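Local atomic coordinates of ancylostoma secreted protein 2 (Necator americanus, PDB entry 4LY5), a protein that is secreted by the hookworm Necator americanus and belongs to the CAP superfamily, its precise role unsettled but probably tied to the dealings of parasite with host. Residues A[70-75]-A[156-161]; A[13-18]-A[94-99]; A[85-90]-A[132-137]. One frame throughout, in Å; residues are numbered along the deposited sequence.

Contact 1: A[70-75]-A[156-161]; sequences CVFKHS and MCYVVC. With ZN (zinc ion), chain B.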
loop_
_atom_site.group_PDB
_atom_site.type_symbol
_atom_site.label_atom_id
_atom_site.label_comp_id
_atom_site.label_asym_id
_atom_site.label_seq_id
_atom_site.Cartn_x
_atom_site.Cartn_y
_atom_site.Cartn_z
ATOM N N CYS A 70 -3.698 9.177 17.633
ATOM C CA CYS A 70 -2.633 8.515 18.356
ATOM C C CYS A 70 -3.053 7.217 19.049
ATOM O O CYS A 70 -2.504 6.850 20.090
ATOM C CB CYS A 70 -1.939 9.494 19.323
ATOM S SG CYS A 70 -0.812 10.589 18.424
ATOM N N VAL A 71 -4.031 6.506 18.463
ATOM C CA VAL A 71 -4.351 5.173 18.945
ATOM C C VAL A 71 -4.047 4.205 17.786
ATOM O O VAL A 71 -4.562 4.404 16.652
ATOM C CB VAL A 71 -5.845 5.089 19.350
ATOM C CG1 VAL A 71 -6.220 3.628 19.682
ATOM C CG2 VAL A 71 -6.134 5.994 20.554
ATOM N N PHE A 72 -3.205 3.213 18.057
ATOM C CA PHE A 72 -2.843 2.207 17.022
ATOM C C PHE A 72 -4.095 1.362 16.699
ATOM O O PHE A 72 -4.387 0.361 17.383
ATOM C CB PHE A 72 -1.614 1.367 17.388
ATOM C CG PHE A 72 -1.116 0.462 16.264
ATOM C CD1 PHE A 72 -0.439 1.001 15.143
ATOM C CD2 PHE A 72 -1.263 -0.954 16.334
ATOM C CE1 PHE A 72 -0.035 0.189 14.079
ATOM C CE2 PHE A 72 -0.832 -1.765 15.284
ATOM C CZ PHE A 72 -0.183 -1.214 14.178
ATOM N N LYS A 73 -4.856 1.768 15.686
ATOM C CA LYS A 73 -6.123 1.074 15.426
ATOM C C LYS A 73 -6.606 1.333 14.049
ATOM O O LYS A 73 -6.548 2.478 13.577
ATOM C CB LYS A 73 -7.151 1.641 16.443
ATOM C CG LYS A 73 -8.355 0.807 16.799
ATOM C CD LYS A 73 -9.259 1.689 17.668
ATOM C CE LYS A 73 -10.657 1.795 17.081
ATOM N NZ LYS A 73 -11.331 0.464 16.924
ATOM N N HIS A 74 -7.096 0.311 13.364
ATOM C CA HIS A 74 -7.812 0.537 12.109
ATOM C C HIS A 74 -9.058 1.418 12.322
ATOM O O HIS A 74 -9.702 1.378 13.383
ATOM C CB HIS A 74 -8.151 -0.799 11.414
ATOM C CG HIS A 74 -6.999 -1.368 10.676
ATOM N ND1 HIS A 74 -6.529 -0.821 9.494
ATOM C CD2 HIS A 74 -6.194 -2.422 10.951
ATOM C CE1 HIS A 74 -5.513 -1.536 9.056
ATOM N NE2 HIS A 74 -5.276 -2.500 9.921
ATOM N N SER A 75 -9.292 2.375 11.431
ATOM C CA SER A 75 -10.559 3.139 11.458
ATOM C C SER A 75 -11.714 2.310 10.967
ATOM O O SER A 75 -11.537 1.338 10.175
ATOM C CB SER A 75 -10.370 4.427 10.653
ATOM O OG SER A 75 -10.140 4.079 9.313
ATOM N N MET A 156 4.904 6.669 20.304
ATOM C CA MET A 156 5.140 6.016 19.003
ATOM C C MET A 156 5.167 7.018 17.873
ATOM O O MET A 156 4.579 8.077 17.971
ATOM C CB MET A 156 4.046 4.966 18.724
ATOM C CG MET A 156 2.639 5.544 18.837
ATOM S SD MET A 156 1.347 4.398 18.261
ATOM C CE MET A 156 -0.074 5.455 18.426
ATOM N N CYS A 157 5.792 6.630 16.786
ATOM C CA CYS A 157 5.565 7.291 15.505
ATOM C C CYS A 157 4.482 6.444 14.808
ATOM O O CYS A 157 4.681 5.263 14.627
ATOM C CB CYS A 157 6.892 7.292 14.719
ATOM S SG CYS A 157 6.754 8.004 13.057
ATOM N N TYR A 158 3.358 7.052 14.494
ATOM C CA TYR A 158 2.179 6.387 13.961
ATOM C C TYR A 158 1.942 6.736 12.486
ATOM O O TYR A 158 1.785 7.917 12.181
ATOM C CB TYR A 158 1.019 6.758 14.817
ATOM C CG TYR A 158 -0.264 6.017 14.489
ATOM C CD1 TYR A 158 -0.254 4.658 14.029
ATOM C CD2 TYR A 158 -1.506 6.655 14.662
ATOM C CE1 TYR A 158 -1.463 4.005 13.738
ATOM C CE2 TYR A 158 -2.724 5.983 14.334
ATOM C CZ TYR A 158 -2.673 4.667 13.875
ATOM O OH TYR A 158 -3.898 4.042 13.630
ATOM N N VAL A 159 1.881 5.713 11.607
ATOM C CA VAL A 159 1.778 5.973 10.159
ATOM C C VAL A 159 0.489 5.345 9.693
ATOM O O VAL A 159 0.199 4.159 9.962
ATOM C CB VAL A 159 2.943 5.290 9.372
ATOM C CG1 VAL A 159 2.781 5.510 7.896
ATOM C CG2 VAL A 159 4.300 5.868 9.792
ATOM N N VAL A 160 -0.306 6.126 9.004
ATOM C CA VAL A 160 -1.527 5.574 8.416
ATOM C C VAL A 160 -1.481 5.850 6.897
ATOM O O VAL A 160 -1.313 7.013 6.524
ATOM C CB VAL A 160 -2.806 6.155 9.090
ATOM C CG1 VAL A 160 -4.037 5.597 8.375
ATOM C CG2 VAL A 160 -2.828 5.772 10.591
ATOM N N CYS A 161 -1.756 4.845 6.018
ATOM C CA CYS A 161 -1.983 5.123 4.618
ATOM C C CYS A 161 -3.395 4.607 4.286
ATOM O O CYS A 161 -3.836 3.565 4.827
ATOM C CB CYS A 161 -1.022 4.356 3.698
ATOM S SG CYS A 161 0.620 5.145 3.628
HETATM ZN ZN ZN B . -4.191 -4.300 9.349
#

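Contact 2: A[13-18]-A[94-99]; sequences SEEARQ and GMDKAK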
loop_
_atom_site.group_PDB
_atom_site.type_symbol
_atom_site.label_atom_id
_atom_site.label_comp_id
_atom_site.label_asym_id
_atom_site.label_seq_id
_atom_site.Cartn_x
_atom_site.Cartn_y
_atom_site.Cartn_z
ATOM N N SER A 13 5.018 16.249 5.374
ATOM C CA SER A 13 6.014 16.915 4.488
ATOM C C SER A 13 5.862 16.472 3.037
ATOM O O SER A 13 5.400 15.353 2.764
ATOM C CB SER A 13 7.458 16.637 4.981
ATOM O OG SER A 13 7.839 15.252 4.864
ATOM N N GLU A 14 6.250 17.303 2.082
ATOM C CA GLU A 14 6.252 16.880 0.717
ATOM C C GLU A 14 7.257 15.716 0.530
ATOM O O GLU A 14 6.995 14.800 -0.256
ATOM C CB GLU A 14 6.608 18.041 -0.202
ATOM C CG GLU A 14 6.085 17.882 -1.625
ATOM C CD GLU A 14 4.565 17.726 -1.785
ATOM O OE1 GLU A 14 3.764 18.090 -0.892
ATOM O OE2 GLU A 14 4.153 17.214 -2.863
ATOM N N GLU A 15 8.383 15.771 1.234
ATOM C CA GLU A 15 9.340 14.648 1.195
ATOM C C GLU A 15 8.666 13.284 1.577
ATOM O O GLU A 15 8.917 12.257 0.944
ATOM C CB GLU A 15 10.559 14.943 2.068
ATOM C CG GLU A 15 11.768 14.031 1.818
ATOM C CD GLU A 15 12.830 14.077 2.927
ATOM O OE1 GLU A 15 12.543 14.499 4.080
ATOM O OE2 GLU A 15 13.975 13.658 2.644
ATOM N N ALA A 16 7.870 13.278 2.635
ATOM C CA ALA A 16 7.219 11.992 3.055
ATOM C C ALA A 16 6.180 11.559 2.054
ATOM O O ALA A 16 6.026 10.352 1.743
ATOM C CB ALA A 16 6.552 12.171 4.390
ATOM N N ARG A 17 5.378 12.555 1.561
ATOM C CA ARG A 17 4.368 12.215 0.513
ATOM C C ARG A 17 5.011 11.591 -0.687
ATOM O O ARG A 17 4.466 10.586 -1.276
ATOM C CB ARG A 17 3.633 13.503 0.045
ATOM C CG ARG A 17 2.733 14.080 1.123
ATOM C CD ARG A 17 2.077 15.371 0.567
ATOM N NE ARG A 17 1.177 15.975 1.546
ATOM C CZ ARG A 17 1.418 17.128 2.155
ATOM N NH1 ARG A 17 2.452 17.899 1.788
ATOM N NH2 ARG A 17 0.541 17.594 3.031
ATOM N N GLN A 18 6.163 12.167 -1.133
ATOM C CA GLN A 18 6.900 11.695 -2.288
ATOM C C GLN A 18 7.386 10.307 -2.029
ATOM O O GLN A 18 7.253 9.421 -2.920
ATOM C CB GLN A 18 8.032 12.693 -2.705
ATOM C CG GLN A 18 7.439 13.672 -3.756
ATOM C CD GLN A 18 8.448 14.692 -4.334
ATOM O OE1 GLN A 18 9.459 15.020 -3.704
ATOM N NE2 GLN A 18 8.169 15.183 -5.549
ATOM N N GLY A 94 10.077 10.483 17.560
ATOM C CA GLY A 94 10.554 11.616 16.770
ATOM C C GLY A 94 11.203 11.339 15.419
ATOM O O GLY A 94 11.868 12.209 14.866
ATOM N N MET A 95 11.033 10.123 14.899
ATOM C CA MET A 95 11.557 9.695 13.610
ATOM C C MET A 95 11.211 10.708 12.506
ATOM O O MET A 95 10.078 11.193 12.457
ATOM C CB MET A 95 10.991 8.298 13.277
ATOM C CG MET A 95 11.599 7.679 12.053
ATOM S SD MET A 95 11.056 5.959 12.007
ATOM C CE MET A 95 12.355 5.420 13.111
ATOM N N ASP A 96 12.154 10.996 11.610
ATOM C CA ASP A 96 11.935 11.843 10.438
ATOM C C ASP A 96 10.786 11.217 9.628
ATOM O O ASP A 96 10.686 9.978 9.566
ATOM C CB ASP A 96 13.229 11.840 9.610
ATOM C CG ASP A 96 13.067 12.473 8.240
ATOM O OD1 ASP A 96 12.593 11.786 7.303
ATOM O OD2 ASP A 96 13.464 13.652 8.062
ATOM N N LYS A 97 9.926 12.051 9.043
ATOM C CA LYS A 97 8.641 11.497 8.529
ATOM C C LYS A 97 8.826 10.694 7.273
ATOM O O LYS A 97 8.062 9.720 7.040
ATOM C CB LYS A 97 7.563 12.570 8.340
ATOM C CG LYS A 97 7.079 13.155 9.680
ATOM C CD LYS A 97 5.979 14.168 9.537
ATOM C CE LYS A 97 5.515 14.579 10.944
ATOM N NZ LYS A 97 4.064 14.831 10.892
ATOM N N ALA A 98 9.765 11.121 6.425
ATOM C CA ALA A 98 10.149 10.345 5.199
ATOM C C ALA A 98 10.812 9.024 5.490
ATOM O O ALA A 98 10.550 8.035 4.786
ATOM C CB ALA A 98 11.044 11.194 4.291
ATOM N N LYS A 99 11.598 8.952 6.558
ATOM C CA LYS A 99 12.185 7.693 7.051
ATOM C C LYS A 99 11.086 6.742 7.549
ATOM O O LYS A 99 11.057 5.513 7.222
ATOM C CB LYS A 99 13.282 7.995 8.134
ATOM C CG LYS A 99 13.913 6.753 8.768
ATOM C CD LYS A 99 15.014 7.086 9.774
ATOM C CE LYS A 99 15.671 5.823 10.330
ATOM N NZ LYS A 99 16.721 6.155 11.344
#

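Contact 3: A[85-90]-A[132-137]; sequences ENIFMS and VGHYTQ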
loop_
_atom_site.group_PDB
_atom_site.type_symbol
_atom_site.label_atom_id
_atom_site.label_comp_id
_atom_site.label_asym_id
_atom_site.label_seq_id
_atom_site.Cartn_x
_atom_site.Cartn_y
_atom_site.Cartn_z
ATOM N N GLU A 85 -6.983 0.637 4.092
ATOM C CA GLU A 85 -6.135 1.239 5.147
ATOM C C GLU A 85 -5.056 0.304 5.591
ATOM O O GLU A 85 -5.321 -0.887 5.914
ATOM C CB GLU A 85 -6.974 1.615 6.337
ATOM C CG GLU A 85 -6.173 2.452 7.329
ATOM C CD GLU A 85 -7.029 2.876 8.502
ATOM O OE1 GLU A 85 -7.498 2.004 9.266
ATOM O OE2 GLU A 85 -7.345 4.080 8.629
ATOM N N ASN A 86 -3.812 0.866 5.623
ATOM C CA ASN A 86 -2.659 0.157 6.250
ATOM C C ASN A 86 -2.169 1.014 7.396
ATOM O O ASN A 86 -2.103 2.298 7.232
ATOM C CB ASN A 86 -1.482 -0.094 5.240
ATOM C CG ASN A 86 -1.764 -1.237 4.257
ATOM O OD1 ASN A 86 -2.578 -2.131 4.548
ATOM N ND2 ASN A 86 -1.035 -1.281 3.198
ATOM N N ILE A 87 -1.819 0.335 8.493
ATOM C CA ILE A 87 -1.285 1.113 9.654
ATOM C C ILE A 87 0.044 0.570 10.132
ATOM O O ILE A 87 0.380 -0.593 9.922
ATOM C CB ILE A 87 -2.287 1.133 10.815
ATOM C CG1 ILE A 87 -2.553 -0.306 11.409
ATOM C CG2 ILE A 87 -3.588 1.881 10.508
ATOM C CD1 ILE A 87 -3.344 -0.232 12.735
ATOM N N PHE A 88 0.898 1.430 10.753
ATOM C CA PHE A 88 2.216 1.013 11.143
ATOM C C PHE A 88 2.614 1.854 12.318
ATOM O O PHE A 88 2.239 3.033 12.398
ATOM C CB PHE A 88 3.222 1.277 10.016
ATOM C CG PHE A 88 4.641 1.054 10.410
ATOM C CD1 PHE A 88 5.164 -0.231 10.447
ATOM C CD2 PHE A 88 5.466 2.143 10.697
ATOM C CE1 PHE A 88 6.516 -0.412 10.792
ATOM C CE2 PHE A 88 6.796 1.952 11.032
ATOM C CZ PHE A 88 7.313 0.674 11.081
ATOM N N MET A 89 3.350 1.254 13.250
ATOM C CA MET A 89 3.943 2.094 14.336
ATOM C C MET A 89 5.398 1.680 14.582
ATOM O O MET A 89 5.844 0.539 14.285
ATOM C CB MET A 89 3.078 2.020 15.570
ATOM C CG MET A 89 2.912 0.557 16.064
ATOM S SD MET A 89 2.180 0.514 17.716
ATOM C CE MET A 89 3.396 1.285 18.713
ATOM N N SER A 90 6.180 2.634 15.107
ATOM C CA SER A 90 7.560 2.424 15.515
ATOM C C SER A 90 7.670 3.138 16.855
ATOM O O SER A 90 6.961 4.119 17.055
ATOM C CB SER A 90 8.527 3.068 14.487
ATOM O OG SER A 90 9.725 3.456 15.096
ATOM N N VAL A 132 -1.218 -11.266 5.487
ATOM C CA VAL A 132 -0.568 -10.563 4.341
ATOM C C VAL A 132 -1.394 -9.406 3.823
ATOM O O VAL A 132 -1.153 -8.920 2.679
ATOM C CB VAL A 132 -0.227 -11.505 3.167
ATOM C CG1 VAL A 132 0.909 -12.451 3.567
ATOM C CG2 VAL A 132 -1.501 -12.206 2.682
ATOM N N GLY A 133 -2.366 -8.967 4.621
ATOM C CA GLY A 133 -3.351 -7.958 4.155
ATOM C C GLY A 133 -2.787 -6.564 3.936
ATOM O O GLY A 133 -3.305 -5.793 3.147
ATOM N N HIS A 134 -1.669 -6.271 4.584
ATOM C CA HIS A 134 -0.963 -5.003 4.218
ATOM C C HIS A 134 -0.317 -5.028 2.821
ATOM O O HIS A 134 -0.491 -4.088 2.085
ATOM C CB HIS A 134 0.000 -4.540 5.338
ATOM C CG HIS A 134 -0.665 -4.322 6.662
ATOM N ND1 HIS A 134 -0.623 -5.247 7.683
ATOM C CD2 HIS A 134 -1.382 -3.270 7.135
ATOM C CE1 HIS A 134 -1.283 -4.772 8.729
ATOM N NE2 HIS A 134 -1.749 -3.570 8.423
ATOM N N TYR A 135 0.431 -6.096 2.497
ATOM C CA TYR A 135 1.017 -6.303 1.212
ATOM C C TYR A 135 -0.105 -6.311 0.151
ATOM O O TYR A 135 0.040 -5.627 -0.880
ATOM C CB TYR A 135 1.742 -7.643 1.206
ATOM C CG TYR A 135 2.034 -8.113 -0.142
ATOM C CD1 TYR A 135 3.034 -7.482 -0.934
ATOM C CD2 TYR A 135 1.233 -9.118 -0.784
ATOM C CE1 TYR A 135 3.296 -7.853 -2.232
ATOM C CE2 TYR A 135 1.514 -9.516 -2.099
ATOM C CZ TYR A 135 2.531 -8.882 -2.839
ATOM O OH TYR A 135 2.701 -9.287 -4.123
ATOM N N THR A 136 -1.205 -7.041 0.348
ATOM C CA THR A 136 -2.238 -7.142 -0.717
ATOM C C THR A 136 -2.905 -5.823 -1.047
ATOM O O THR A 136 -3.239 -5.574 -2.219
ATOM C CB THR A 136 -3.314 -8.257 -0.366
ATOM O OG1 THR A 136 -3.912 -7.902 0.870
ATOM C CG2 THR A 136 -2.650 -9.600 -0.242
ATOM N N GLN A 137 -3.074 -4.950 -0.023
ATOM C CA GLN A 137 -3.605 -3.653 -0.271
ATOM C C GLN A 137 -2.599 -2.791 -1.049
ATOM O O GLN A 137 -3.014 -1.939 -1.897
ATOM C CB GLN A 137 -3.914 -2.941 1.038
ATOM C CG GLN A 137 -4.544 -1.556 0.924
ATOM C CD GLN A 137 -5.804 -1.433 0.084
ATOM O OE1 GLN A 137 -6.922 -1.493 0.607
ATOM N NE2 GLN A 137 -5.655 -1.241 -1.216
HETATM O O HOH W 1 -7.214 -2.146 3.202
#

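Contact 1: A[70-75]-A[156-161]
With chi1 at -173°, Y158 extends its ring from strand 157-161 toward the loop 70-75, where F72, its CG likewise opposite its own backbone N, brings a second ring. The two aromatics meet rim to rim, neither lying over the other: F72 CD1 approaches Y158 CE1 to 3.5 Å, and the ring planes are turned 66° apart. V160 CG2 of the same strand lies 3.5 Å from the plane of the tyrosine ring, over one face and offset toward the rim. The phenol oxygen reaches the loop backbone, accepting a nearly straight bond from K73 N to Y158 OH (3.2 Å, 173°). N66 holds both sides of this junction, its OD1 bonding to Y158 OH and its ND2 to K73 O. The loop, between helix 57-67 and strand 84-90, lies against the central sheet of the CAP alpha-beta-alpha sandwich and carries a residue of the metal site: H74 NE2 binds the zinc ion at 2.2 Å, while H74 ND1 is bonded to E85 OE1. At the other end M156, extended beyond CG, slides its thioether past the turn that follows helix 57-67. There M156 CE touches C70 O at 3.3 Å, and M156 SD packs 4.3 Å from F72 CB. A disulfide from C70 to C153 ties the start of the loop to the turn after strand 145-152.

Contact 2: A[13-18]-A[94-99]
The carboxylates of E15 and D96 stand with their planes at a right angle, and the methyl of A98 covers one face of the E15 group, its CB 3.7 Å from E15 CD. D96 lies beyond the E15 OE1 corner, where OE1 and D96 OD2 are 4.2 Å apart. Two like charges this close would be expected to repel, though each sits near the N-terminal end of a helix, whose dipole may ease the cost. These are the first turns of helices 14-32 and 97-109 of the CAP alpha-beta-alpha sandwich, and the contact joins them near the protein surface with two alanines at its centre.

There the backbones come very near: A16 CA and A98 CA are just 4.0 Å apart, a spacing that alanines permit. A16 CB rests against K97, 4.1 Å from K97 CB, and also meets the peptide between K97 and A98, where A16 CB is 3.9 Å from both K97 O and A98 N. From there K97 turns its amine away, to the carbonyls of V150 and G11. E15 gets over A98 because its chain is extended, CG opposite the backbone N (chi1 -165°).

Both helix starts carry an N-cap. S13 OG accepts from A16 N (3.0 Å, 151°), so the residue at the centre of the contact is itself fixed by a cap. On the other side D96 OD1 takes the bond from K99 N with its anti lone pair, 3.1 Å long, which leaves OD2 as the oxygen turned to E15.

Contact 3: A[85-90]-A[132-137]
Q137 OE1 is gripped twice: a water donates to it at 2.7 Å, and G167 N bonds to it from elsewhere in the chain. The same water accepts from E85 N at 2.9 Å, spanning the gap between strand 85-90 and helix 133-137. This is the wall of the central cavity of the CAP fold, where two histidines and two acidic residues face one another, here H74, E85, E111 and H134. The largest direct contact is made by the side chain of N86, which points at the helix and passes H134 in the opposite direction, amide and imidazole planes 58° apart. N86 ND2 donates to H134 O over 3.1 Å, a bent bond (147°) that leans out of both the amide plane and the carbonyl plane. The other branch, N86 OD1, lies close to the ring, 3.1 Å from H134 CD2, and also touches Q137 CB at 3.8 Å, so OD1 lies between the side chains of H134 and Q137, about one helical turn apart.

The imidazole is held at ND1 by E111 OE2. With CG opposite the carbonyl carbon (chi1 -58°), the H134 side chain extends across the strand, with N86 CA at the ring edge. E85, for its part, turns away from the helix, and its OE2 bonds to N66 and Q162. H134 NE2 faces the zinc ion held by H74 from 2.7 Å, longer than a usual coordination bond.

The segments follow one another along the chain as 13-18, 70-75, 85-90, 94-99, 132-137 and 156-161, so contact 3 is nested within the loop closed by contact 1, whereas contact 2 crosses both. Contacts 1 and 3, with centres about 11 Å apart, share the sheet: strands 84-90 and 157-164 are antiparallel neighbours, bonded C157 N to S90 O and C161 O to N86 N. H74 of contact 1 and H134 of contact 3 face one zinc ion from loop and helix, both packed against this sheet. Contact 2 lies about 15 Å from contact 1 and 18 Å from contact 3, reached by M95, whose side chain packs on C157 and S90, and by helix 97-109, which follows strand 84-90.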